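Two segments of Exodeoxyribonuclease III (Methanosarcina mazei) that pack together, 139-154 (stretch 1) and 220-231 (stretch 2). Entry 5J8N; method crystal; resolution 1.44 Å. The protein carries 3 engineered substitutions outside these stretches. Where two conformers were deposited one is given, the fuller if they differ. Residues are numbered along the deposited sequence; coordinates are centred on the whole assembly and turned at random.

Stretch 1 139-154: LKSEGKKLVICGDVNT
Stretch 2 (220-231) RLDYVFVSENLR

Two antiparallel strands, 146-149 and 222-227, run side by side with their axes at 170° and 4.5 Å apart at closest approach. Stretch 1 enters from a helix that closes in a Schellman motif: Gly-143 takes phi/psi 99/11, Gly-143 N bonds Lys-140 O (3.0 Å) and Lys-144 N bonds Leu-139 O (3.2 Å). Stretch 2 leaves its strand into a 3-10 segment, 228-231, where Leu-230 N bonds Ser-227 O (2.9 Å).

The register pairs Val-147 with Val-226, Ile-148 with Phe-225, Cys-149 with Val-224, Gly-150 with Tyr-223 and Asp-151 with Asp-222. Ile-148 and Phe-225 satisfy each other's backbone: Ile-148 N to Phe-225 O is 2.9 Å, Phe-225 N to Ile-148 O 2.8 Å. Gly-150 and Tyr-223 repeat the pattern, with Gly-150 N to Tyr-223 O at 3.1 Å and Tyr-223 N to Gly-150 O at 3.0 Å. Gly-150 sits at phi/psi 147/-164, where a CB would jam against the preceding carbonyl; the chain turns a corner here, yet the ladder continues as Val-152 N donates to Leu-221 O (2.8 Å). In the non-hydrogen-bonded pairs, CA-H groups approach the same carbonyls, as in Val-226 CA to Leu-146 O, 3.2 Å.

At the other end a side chain replaces a carbonyl. Ser-227 N donates to Leu-146 O (3.0 Å), but Leu-146 N donates to Ser-227 OG (2.9 Å, 174°). With chi1 p, that hydroxyl also donates to Asn-229 OD1 (2.6 Å), so OG both accepts and donates. Asn-229, chi1 p, spends its amide on the other stretch: ND2 to Lys-144 O is 3.1 Å.

Val-147 (t), Val-224 (t) and Val-226 (m) share one face with Cys-149 (p). Val-147 CG1 meets Val-224 CG1 at 3.6 Å, and Val-147 CG2 meets Leu-230 CD1 at 3.7 Å. Farther along this face, Asp-151 OD1 and Asp-222 OD1 lie 4.0 Å apart despite like charge; Asp-151 OD1 accepts a weak bond from Asn-153 N (2.9 Å), while the OD2 atoms of both aspartates are hydrogen-bonded elsewhere in the structure.

Ile-148, Tyr-223 and Phe-225 (all chi1 m) point to the opposite face. Val-152 (t) reaches both rings: its CG2 is 3.4 Å from Tyr-223 CD1 and 3.6 Å from Phe-225 CE2, at the edge of the phenylalanine ring. Tyr-223 OH donates to Thr-154 O (2.8 Å), which lies near the plane of its ring.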

ATOM      1  N   LEU A 139      -9.242 -15.570  -3.897  1.00 16.66           N
ATOM      2  CA  LEU A 139      -7.952 -16.195  -3.590  1.00 16.67           C
ATOM      3  C   LEU A 139      -7.941 -16.870  -2.191  1.00 18.07           C
ATOM      4  O   LEU A 139      -7.411 -17.962  -2.022  1.00 17.58           O
ATOM      5  CB  LEU A 139      -6.797 -15.197  -3.674  1.00 15.98           C
ATOM      6  CG  LEU A 139      -6.509 -14.711  -5.108  1.00 18.12           C
ATOM      7  CD1 LEU A 139      -5.399 -13.672  -5.052  1.00 18.96           C
ATOM      8  CD2 LEU A 139      -6.128 -15.855  -6.004  1.00 20.02           C
ATOM      9  N   LYS A 140      -8.516 -16.188  -1.217  1.00 15.93           N
ATOM     10  CA  LYS A 140      -8.565 -16.724   0.135  1.00 16.65           C
ATOM     11  C   LYS A 140      -9.387 -18.022   0.176  1.00 16.74           C
ATOM     12  O   LYS A 140      -9.007 -18.971   0.867  1.00 19.59           O
ATOM     13  CB  LYS A 140      -9.136 -15.664   1.088  1.00 18.14           C
ATOM     14  CG  LYS A 140      -8.903 -16.021   2.566  1.00 20.40           C
ATOM     15  CD  LYS A 140      -9.124 -14.768   3.446  1.00 24.08           C
ATOM     16  CE  LYS A 140     -10.597 -14.420   3.498  1.00 24.83           C
ATOM     17  NZ  LYS A 140     -11.369 -15.469   4.238  1.00 29.24           N
ATOM     18  N   SER A 141     -10.478 -18.115  -0.596  1.00 16.70           N
ATOM     19  CA  SER A 141     -11.331 -19.286  -0.694  0.59 17.83           C
ATOM     20  C   SER A 141     -10.526 -20.488  -1.173  1.00 15.80           C
ATOM     21  O   SER A 141     -10.806 -21.606  -0.816  1.00 18.77           O
ATOM     22  CB  SER A 141     -12.520 -18.981  -1.652  0.59 19.36           C
ATOM     23  OG  SER A 141     -13.170 -20.167  -2.087  0.59 27.32           O
ATOM     24  N   GLU A 142      -9.541 -20.200  -2.054  1.00 20.98           N
ATOM     25  CA  GLU A 142      -8.665 -21.245  -2.644  1.00 22.77           C
ATOM     26  C   GLU A 142      -7.532 -21.699  -1.678  1.00 22.18           C
ATOM     27  O   GLU A 142      -6.846 -22.694  -1.940  1.00 28.96           O
ATOM     28  CB  GLU A 142      -7.995 -20.714  -3.928  1.00 30.60           C
ATOM     29  CG  GLU A 142      -8.923 -20.334  -5.098  1.00 35.52           C
ATOM     30  CD  GLU A 142      -8.188 -19.465  -6.162  1.00 49.20           C
ATOM     31  OE1 GLU A 142      -8.887 -18.837  -6.989  1.00 48.62           O
ATOM     32  OE2 GLU A 142      -6.922 -19.398  -6.168  1.00 45.25           O
ATOM     33  N   GLY A 143      -7.355 -20.981  -0.572  1.00 20.99           N
ATOM     34  CA  GLY A 143      -6.382 -21.326   0.457  1.00 19.71           C
ATOM     35  C   GLY A 143      -5.098 -20.500   0.317  1.00 19.58           C
ATOM     36  O   GLY A 143      -4.132 -20.816   0.995  1.00 19.66           O
ATOM     37  N   LYS A 144      -5.063 -19.465  -0.508  1.00 17.75           N
ATOM     38  CA  LYS A 144      -3.891 -18.623  -0.556  1.00 14.88           C
ATOM     39  C   LYS A 144      -3.705 -17.945   0.780  1.00 17.55           C
ATOM     40  O   LYS A 144      -4.673 -17.642   1.495  1.00 18.18           O
ATOM     41  CB  LYS A 144      -4.018 -17.558  -1.660  1.00 16.24           C
ATOM     42  CG  LYS A 144      -4.117 -18.093  -3.068  1.00 18.86           C
ATOM     43  CD  LYS A 144      -2.998 -19.008  -3.411  1.00 20.98           C
ATOM     44  CE  LYS A 144      -3.066 -19.384  -4.886  1.00 23.33           C
ATOM     45  NZ  LYS A 144      -2.003 -20.364  -5.284  1.00 24.81           N
ATOM     46  N   LYS A 145      -2.443 -17.612   1.072  1.00 16.38           N
ATOM     47  CA  LYS A 145      -2.059 -16.707   2.184  1.00 15.16           C
ATOM     48  C   LYS A 145      -1.855 -15.369   1.560  1.00 15.93           C
ATOM     49  O   LYS A 145      -0.976 -15.244   0.696  1.00 17.33           O
ATOM     50  CB  LYS A 145      -0.781 -17.231   2.889  1.00 18.55           C
ATOM     51  CG  LYS A 145      -1.048 -18.512   3.740  1.00 23.87           C
ATOM     52  CD  LYS A 145      -0.112 -19.653   3.326  1.00 41.09           C
ATOM     53  CE  LYS A 145       1.234 -19.529   4.043  1.00 45.69           C
ATOM     54  NZ  LYS A 145       2.392 -20.313   3.428  1.00 39.15           N
ATOM     55  N   LEU A 146      -2.625 -14.361   1.964  1.00 13.92           N
ATOM     56  CA  LEU A 146      -2.616 -13.058   1.315  1.00 13.76           C
ATOM     57  C   LEU A 146      -1.981 -12.002   2.156  1.00 13.61           C
ATOM     58  O   LEU A 146      -2.355 -11.812   3.316  1.00 14.30           O
ATOM     59  CB  LEU A 146      -4.057 -12.618   1.026  1.00 14.25           C
ATOM     60  CG  LEU A 146      -4.689 -13.484  -0.062  1.00 18.80           C
ATOM     61  CD1 LEU A 146      -6.200 -13.484   0.039  1.00 30.79           C
ATOM     62  CD2 LEU A 146      -4.247 -12.999  -1.427  1.00 29.43           C
ATOM     63  N   VAL A 147      -1.070 -11.241   1.549  1.00 13.23           N
ATOM     64  CA  VAL A 147      -0.502 -10.041   2.138  1.00 12.33           C
ATOM     65  C   VAL A 147      -0.923  -8.926   1.195  1.00 11.97           C
ATOM     66  O   VAL A 147      -0.665  -9.022  -0.018  1.00 13.13           O
ATOM     67  CB  VAL A 147       1.032 -10.125   2.225  1.00 11.40           C
ATOM     68  CG1 VAL A 147       1.610  -8.823   2.774  1.00 14.70           C
ATOM     69  CG2 VAL A 147       1.413 -11.252   3.082  1.00 14.00           C
ATOM     70  N   ILE A 148      -1.568  -7.889   1.713  1.00 12.00           N
ATOM     71  CA  ILE A 148      -2.031  -6.777   0.905  1.00 13.37           C
ATOM     72  C   ILE A 148      -1.453  -5.515   1.457  1.00 12.74           C
ATOM     73  O   ILE A 148      -1.740  -5.120   2.590  1.00 13.48           O
ATOM     74  CB  ILE A 148      -3.576  -6.672   0.909  1.00 13.33           C
ATOM     75  CG1 ILE A 148      -4.171  -8.006   0.418  1.00 13.98           C
ATOM     76  CG2 ILE A 148      -4.036  -5.510   0.034  1.00 15.94           C
ATOM     77  CD1 ILE A 148      -5.031  -8.703   1.484  1.00 18.73           C
ATOM     78  N   CYS A 149      -0.625  -4.846   0.670  1.00 11.35           N
ATOM     79  CA  CYS A 149      -0.051  -3.592   1.209  1.00 11.34           C
ATOM     80  C   CYS A 149      -0.409  -2.459   0.278  1.00 11.99           C
ATOM     81  O   CYS A 149      -0.526  -2.608  -0.960  1.00 12.04           O
ATOM     82  CB  CYS A 149       1.464  -3.678   1.352  1.00 13.66           C
ATOM     83  SG  CYS A 149       2.412  -4.029  -0.151  1.00 14.64           S
ATOM     84  N   GLY A 150      -0.451  -1.272   0.879  1.00 14.30           N
ATOM     85  CA  GLY A 150      -0.523  -0.079   0.053  1.00 14.22           C
ATOM     86  C   GLY A 150      -1.312   1.002   0.721  1.00 13.29           C
ATOM     87  O   GLY A 150      -1.533   1.032   1.946  1.00 12.89           O
ATOM     88  N   ASP A 151      -1.683   1.966  -0.117  1.00 12.50           N
ATOM     89  CA  ASP A 151      -2.327   3.205   0.298  1.00 10.29           C
ATOM     90  C   ASP A 151      -3.802   3.018   0.089  1.00 11.50           C
ATOM     91  O   ASP A 151      -4.271   3.021  -1.063  1.00 11.79           O
ATOM     92  CB  ASP A 151      -1.745   4.333  -0.531  1.00 11.50           C
ATOM     93  CG  ASP A 151      -2.388   5.648  -0.307  1.00 11.77           C
ATOM     94  OD1 ASP A 151      -3.261   5.793   0.562  1.00 13.68           O
ATOM     95  OD2 ASP A 151      -2.002   6.606  -1.043  1.00 11.99           O
ATOM     96  N   VAL A 152      -4.513   2.831   1.195  1.00 11.15           N
ATOM     97  CA  VAL A 152      -5.958   2.590   1.151  1.00 12.74           C
ATOM     98  C   VAL A 152      -6.688   3.922   0.954  1.00 11.75           C
ATOM     99  O   VAL A 152      -7.869   3.936   0.589  1.00 12.91           O
ATOM    100  CB  VAL A 152      -6.343   1.882   2.468  1.00 11.86           C
ATOM    101  CG1 VAL A 152      -7.857   1.695   2.611  1.00 14.21           C
ATOM    102  CG2 VAL A 152      -5.619   0.533   2.532  1.00 13.13           C
ATOM    103  N   ASN A 153      -6.029   5.055   1.240  1.00 11.64           N
ATOM    104  CA  ASN A 153      -6.660   6.377   1.108  1.00 11.80           C
ATOM    105  C   ASN A 153      -7.882   6.545   2.006  1.00 12.75           C
ATOM    106  O   ASN A 153      -8.720   7.423   1.751  1.00 13.57           O
ATOM    107  CB  ASN A 153      -6.995   6.715  -0.369  1.00 13.19           C
ATOM    108  CG  ASN A 153      -5.912   7.544  -1.020  1.00 15.83           C
ATOM    109  OD1 ASN A 153      -5.500   8.562  -0.467  1.00 15.98           O
ATOM    110  ND2 ASN A 153      -5.377   7.066  -2.146  1.00 17.77           N
ATOM    111  N   THR A 154      -7.905   5.782   3.116  1.00 14.19           N
ATOM    112  CA  THR A 154      -8.931   5.918   4.152  1.00 13.35           C
ATOM    113  C   THR A 154      -8.314   5.652   5.503  1.00 13.49           C
ATOM    114  O   THR A 154      -7.473   4.730   5.609  1.00 13.64           O
ATOM    115  CB  THR A 154     -10.105   4.893   3.911  1.00 14.60           C
ATOM    116  OG1 THR A 154     -10.712   5.172   2.641  1.00 15.07           O
ATOM    117  CG2 THR A 154     -11.194   5.016   4.979  1.00 15.65           C
ATOM    118  N   ARG A 220      -3.532   7.788   9.222  1.00 12.06           N
ATOM    119  CA  ARG A 220      -2.992   6.478   8.833  1.00 12.43           C
ATOM    120  C   ARG A 220      -3.766   5.991   7.617  1.00 12.93           C
ATOM    121  O   ARG A 220      -4.910   5.523   7.727  1.00 13.25           O
ATOM    122  CB  ARG A 220      -3.089   5.488   9.994  1.00 12.36           C
ATOM    123  CG  ARG A 220      -2.203   4.270   9.746  1.00 12.17           C
ATOM    124  CD  ARG A 220      -2.054   3.401  11.028  1.00 12.68           C
ATOM    125  NE  ARG A 220      -3.359   2.838  11.447  1.00 12.66           N
ATOM    126  CZ  ARG A 220      -3.761   1.576  11.237  1.00 13.09           C
ATOM    127  NH1 ARG A 220      -4.978   1.181  11.658  1.00 13.84           N
ATOM    128  NH2 ARG A 220      -2.968   0.664  10.664  1.00 13.15           N
ATOM    129  N   LEU A 221      -3.158   6.182   6.450  1.00 11.31           N
ATOM    130  CA  LEU A 221      -3.742   5.801   5.154  1.00 12.55           C
ATOM    131  C   LEU A 221      -3.122   4.552   4.575  1.00 10.75           C
ATOM    132  O   LEU A 221      -3.661   3.998   3.616  1.00 12.37           O
ATOM    133  CB  LEU A 221      -3.550   6.928   4.125  1.00 11.81           C
ATOM    134  CG  LEU A 221      -4.112   8.292   4.579  1.00 11.68           C
ATOM    135  CD1 LEU A 221      -3.910   9.314   3.485  1.00 14.44           C
ATOM    136  CD2 LEU A 221      -5.628   8.160   4.878  1.00 14.97           C
ATOM    137  N   ASP A 222      -1.961   4.155   5.122  1.00 11.66           N
ATOM    138  CA  ASP A 222      -1.169   3.064   4.541  1.00 12.11           C
ATOM    139  C   ASP A 222      -1.175   1.916   5.499  1.00 12.11           C
ATOM    140  O   ASP A 222      -0.977   2.095   6.712  1.00 12.47           O
ATOM    141  CB  ASP A 222       0.267   3.554   4.273  1.00 10.95           C
ATOM    142  CG  ASP A 222       0.250   4.732   3.357  1.00 12.68           C
ATOM    143  OD1 ASP A 222       0.155   4.523   2.121  1.00 13.54           O
ATOM    144  OD2 ASP A 222       0.254   5.875   3.862  1.00 12.26           O
ATOM    145  N   TYR A 223      -1.350   0.698   4.962  1.00 11.16           N
ATOM    146  CA  TYR A 223      -1.593  -0.490   5.775  1.00 11.22           C
ATOM    147  C   TYR A 223      -0.908  -1.703   5.163  1.00 10.99           C
ATOM    148  O   TYR A 223      -0.627  -1.719   3.952  1.00 11.97           O
ATOM    149  CB  TYR A 223      -3.092  -0.801   5.826  1.00 12.68           C
ATOM    150  CG  TYR A 223      -4.016   0.268   6.356  1.00 11.84           C
ATOM    151  CD1 TYR A 223      -4.357   1.379   5.578  1.00 10.94           C
ATOM    152  CD2 TYR A 223      -4.640   0.108   7.599  1.00 13.08           C
ATOM    153  CE1 TYR A 223      -5.236   2.349   6.041  1.00 11.63           C
ATOM    154  CE2 TYR A 223      -5.529   1.090   8.097  1.00 13.32           C
ATOM    155  CZ  TYR A 223      -5.833   2.177   7.271  1.00 12.32           C
ATOM    156  OH  TYR A 223      -6.757   3.089   7.745  1.00 14.16           O
ATOM    157  N   VAL A 224      -0.691  -2.704   5.991  1.00 10.61           N
ATOM    158  CA  VAL A 224      -0.459  -4.041   5.433  1.00 11.89           C
ATOM    159  C   VAL A 224      -1.473  -4.937   6.089  1.00 11.44           C
ATOM    160  O   VAL A 224      -1.534  -5.077   7.321  1.00 13.21           O
ATOM    161  CB  VAL A 224       0.978  -4.587   5.623  1.00 10.79           C
ATOM    162  CG1 VAL A 224       1.132  -5.887   4.849  1.00 15.21           C
ATOM    163  CG2 VAL A 224       2.037  -3.559   5.171  1.00 12.33           C
ATOM    164  N   PHE A 225      -2.321  -5.572   5.289  1.00 12.74           N
ATOM    165  CA  PHE A 225      -3.310  -6.534   5.747  1.00 11.95           C
ATOM    166  C   PHE A 225      -2.843  -7.935   5.480  1.00 11.98           C
ATOM    167  O   PHE A 225      -2.105  -8.174   4.505  1.00 13.56           O
ATOM    168  CB  PHE A 225      -4.645  -6.330   5.041  1.00 12.35           C
ATOM    169  CG  PHE A 225      -5.155  -4.919   5.107  1.00 11.89           C
ATOM    170  CD1 PHE A 225      -5.802  -4.457   6.261  1.00 13.02           C
ATOM    171  CD2 PHE A 225      -4.972  -4.084   4.052  1.00 12.41           C
ATOM    172  CE1 PHE A 225      -6.289  -3.128   6.314  1.00 13.77           C
ATOM    173  CE2 PHE A 225      -5.455  -2.756   4.085  1.00 12.51           C
ATOM    174  CZ  PHE A 225      -6.093  -2.285   5.247  1.00 13.00           C
ATOM    175  N   VAL A 226      -3.227  -8.846   6.339  1.00 11.79           N
ATOM    176  CA  VAL A 226      -2.973 -10.291   6.056  1.00 12.26           C
ATOM    177  C   VAL A 226      -4.252 -11.053   6.226  1.00 14.68           C
ATOM    178  O   VAL A 226      -5.099 -10.738   7.069  1.00 14.88           O
ATOM    179  CB  VAL A 226      -1.859 -10.891   6.936  1.00 13.60           C
ATOM    180  CG1 VAL A 226      -0.512 -10.149   6.669  1.00 14.31           C
ATOM    181  CG2 VAL A 226      -2.228 -10.885   8.443  1.00 15.72           C
ATOM    182  N   SER A 227      -4.430 -12.087   5.416  1.00 13.61           N
ATOM    183  CA  SER A 227      -5.497 -13.042   5.697  1.00 14.06           C
ATOM    184  C   SER A 227      -5.232 -13.718   7.042  1.00 15.35           C
ATOM    185  O   SER A 227      -4.083 -13.861   7.481  1.00 15.41           O
ATOM    186  CB  SER A 227      -5.598 -14.074   4.580  1.00 15.87           C
ATOM    187  OG  SER A 227      -4.299 -14.597   4.276  1.00 14.89           O
ATOM    188  N   GLU A 228      -6.306 -14.120   7.701  1.00 15.72           N
ATOM    189  CA  GLU A 228      -6.218 -14.700   9.038  1.00 16.43           C
ATOM    190  C   GLU A 228      -5.277 -15.883   9.118  1.00 16.59           C
ATOM    191  O   GLU A 228      -4.655 -16.097  10.164  1.00 19.79           O
ATOM    192  CB  GLU A 228      -7.649 -15.130   9.488  1.00 20.26           C
ATOM    193  CG  GLU A 228      -7.711 -16.040  10.709  1.00 29.40           C
ATOM    194  CD  GLU A 228      -7.297 -15.333  11.957  1.00 34.21           C
ATOM    195  OE1 GLU A 228      -6.784 -16.019  12.885  1.00 32.60           O
ATOM    196  OE2 GLU A 228      -7.506 -14.096  12.018  1.00 30.96           O
ATOM    197  N   ASN A 229      -5.193 -16.654   8.023  1.00 16.09           N
ATOM    198  CA  ASN A 229      -4.303 -17.816   8.049  1.00 18.23           C
ATOM    199  C   ASN A 229      -2.811 -17.423   8.183  1.00 17.90           C
ATOM    200  O   ASN A 229      -2.004 -18.305   8.507  1.00 20.15           O
ATOM    201  CB  ASN A 229      -4.490 -18.721   6.825  1.00 16.82           C
ATOM    202  CG  ASN A 229      -4.265 -17.998   5.507  1.00 17.77           C
ATOM    203  OD1 ASN A 229      -3.792 -16.868   5.453  1.00 16.57           O
ATOM    204  ND2 ASN A 229      -4.604 -18.684   4.402  1.00 22.27           N
ATOM    205  N   LEU A 230      -2.463 -16.137   8.075  1.00 15.62           N
ATOM    206  CA  LEU A 230      -1.091 -15.673   8.317  1.00 15.72           C
ATOM    207  C   LEU A 230      -0.846 -15.101   9.727  1.00 16.70           C
ATOM    208  O   LEU A 230       0.278 -14.681  10.037  1.00 16.46           O
ATOM    209  CB  LEU A 230      -0.737 -14.616   7.281  1.00 13.93           C
ATOM    210  CG  LEU A 230      -0.380 -15.163   5.894  1.00 15.41           C
ATOM    211  CD1 LEU A 230      -0.231 -14.023   4.913  1.00 16.45           C
ATOM    212  CD2 LEU A 230       0.962 -15.910   5.965  1.00 19.23           C
ATOM    213  N   ARG A 231      -1.838 -15.174  10.605  1.00 16.79           N
ATOM    214  CA  ARG A 231      -1.716 -14.538  11.941  1.00 17.81           C
ATOM    215  C   ARG A 231      -0.442 -14.947  12.662  1.00 18.98           C
ATOM    216  O   ARG A 231       0.270 -14.041  13.127  1.00 18.96           O
ATOM    217  CB  ARG A 231      -2.925 -14.883  12.816  1.00 20.00           C
ATOM    218  CG  ARG A 231      -2.839 -14.317  14.243  1.00 21.93           C
ATOM    219  CD  ARG A 231      -3.995 -14.858  15.102  1.00 26.33           C
ATOM    220  NE  ARG A 231      -5.313 -14.392  14.661  1.00 28.34           N
ATOM    221  CZ  ARG A 231      -5.798 -13.198  14.975  1.00 31.30           C
ATOM    222  NH1 ARG A 231      -5.048 -12.373  15.694  1.00 35.05           N
ATOM    223  NH2 ARG A 231      -7.003 -12.826  14.558  1.00 33.40           N
TER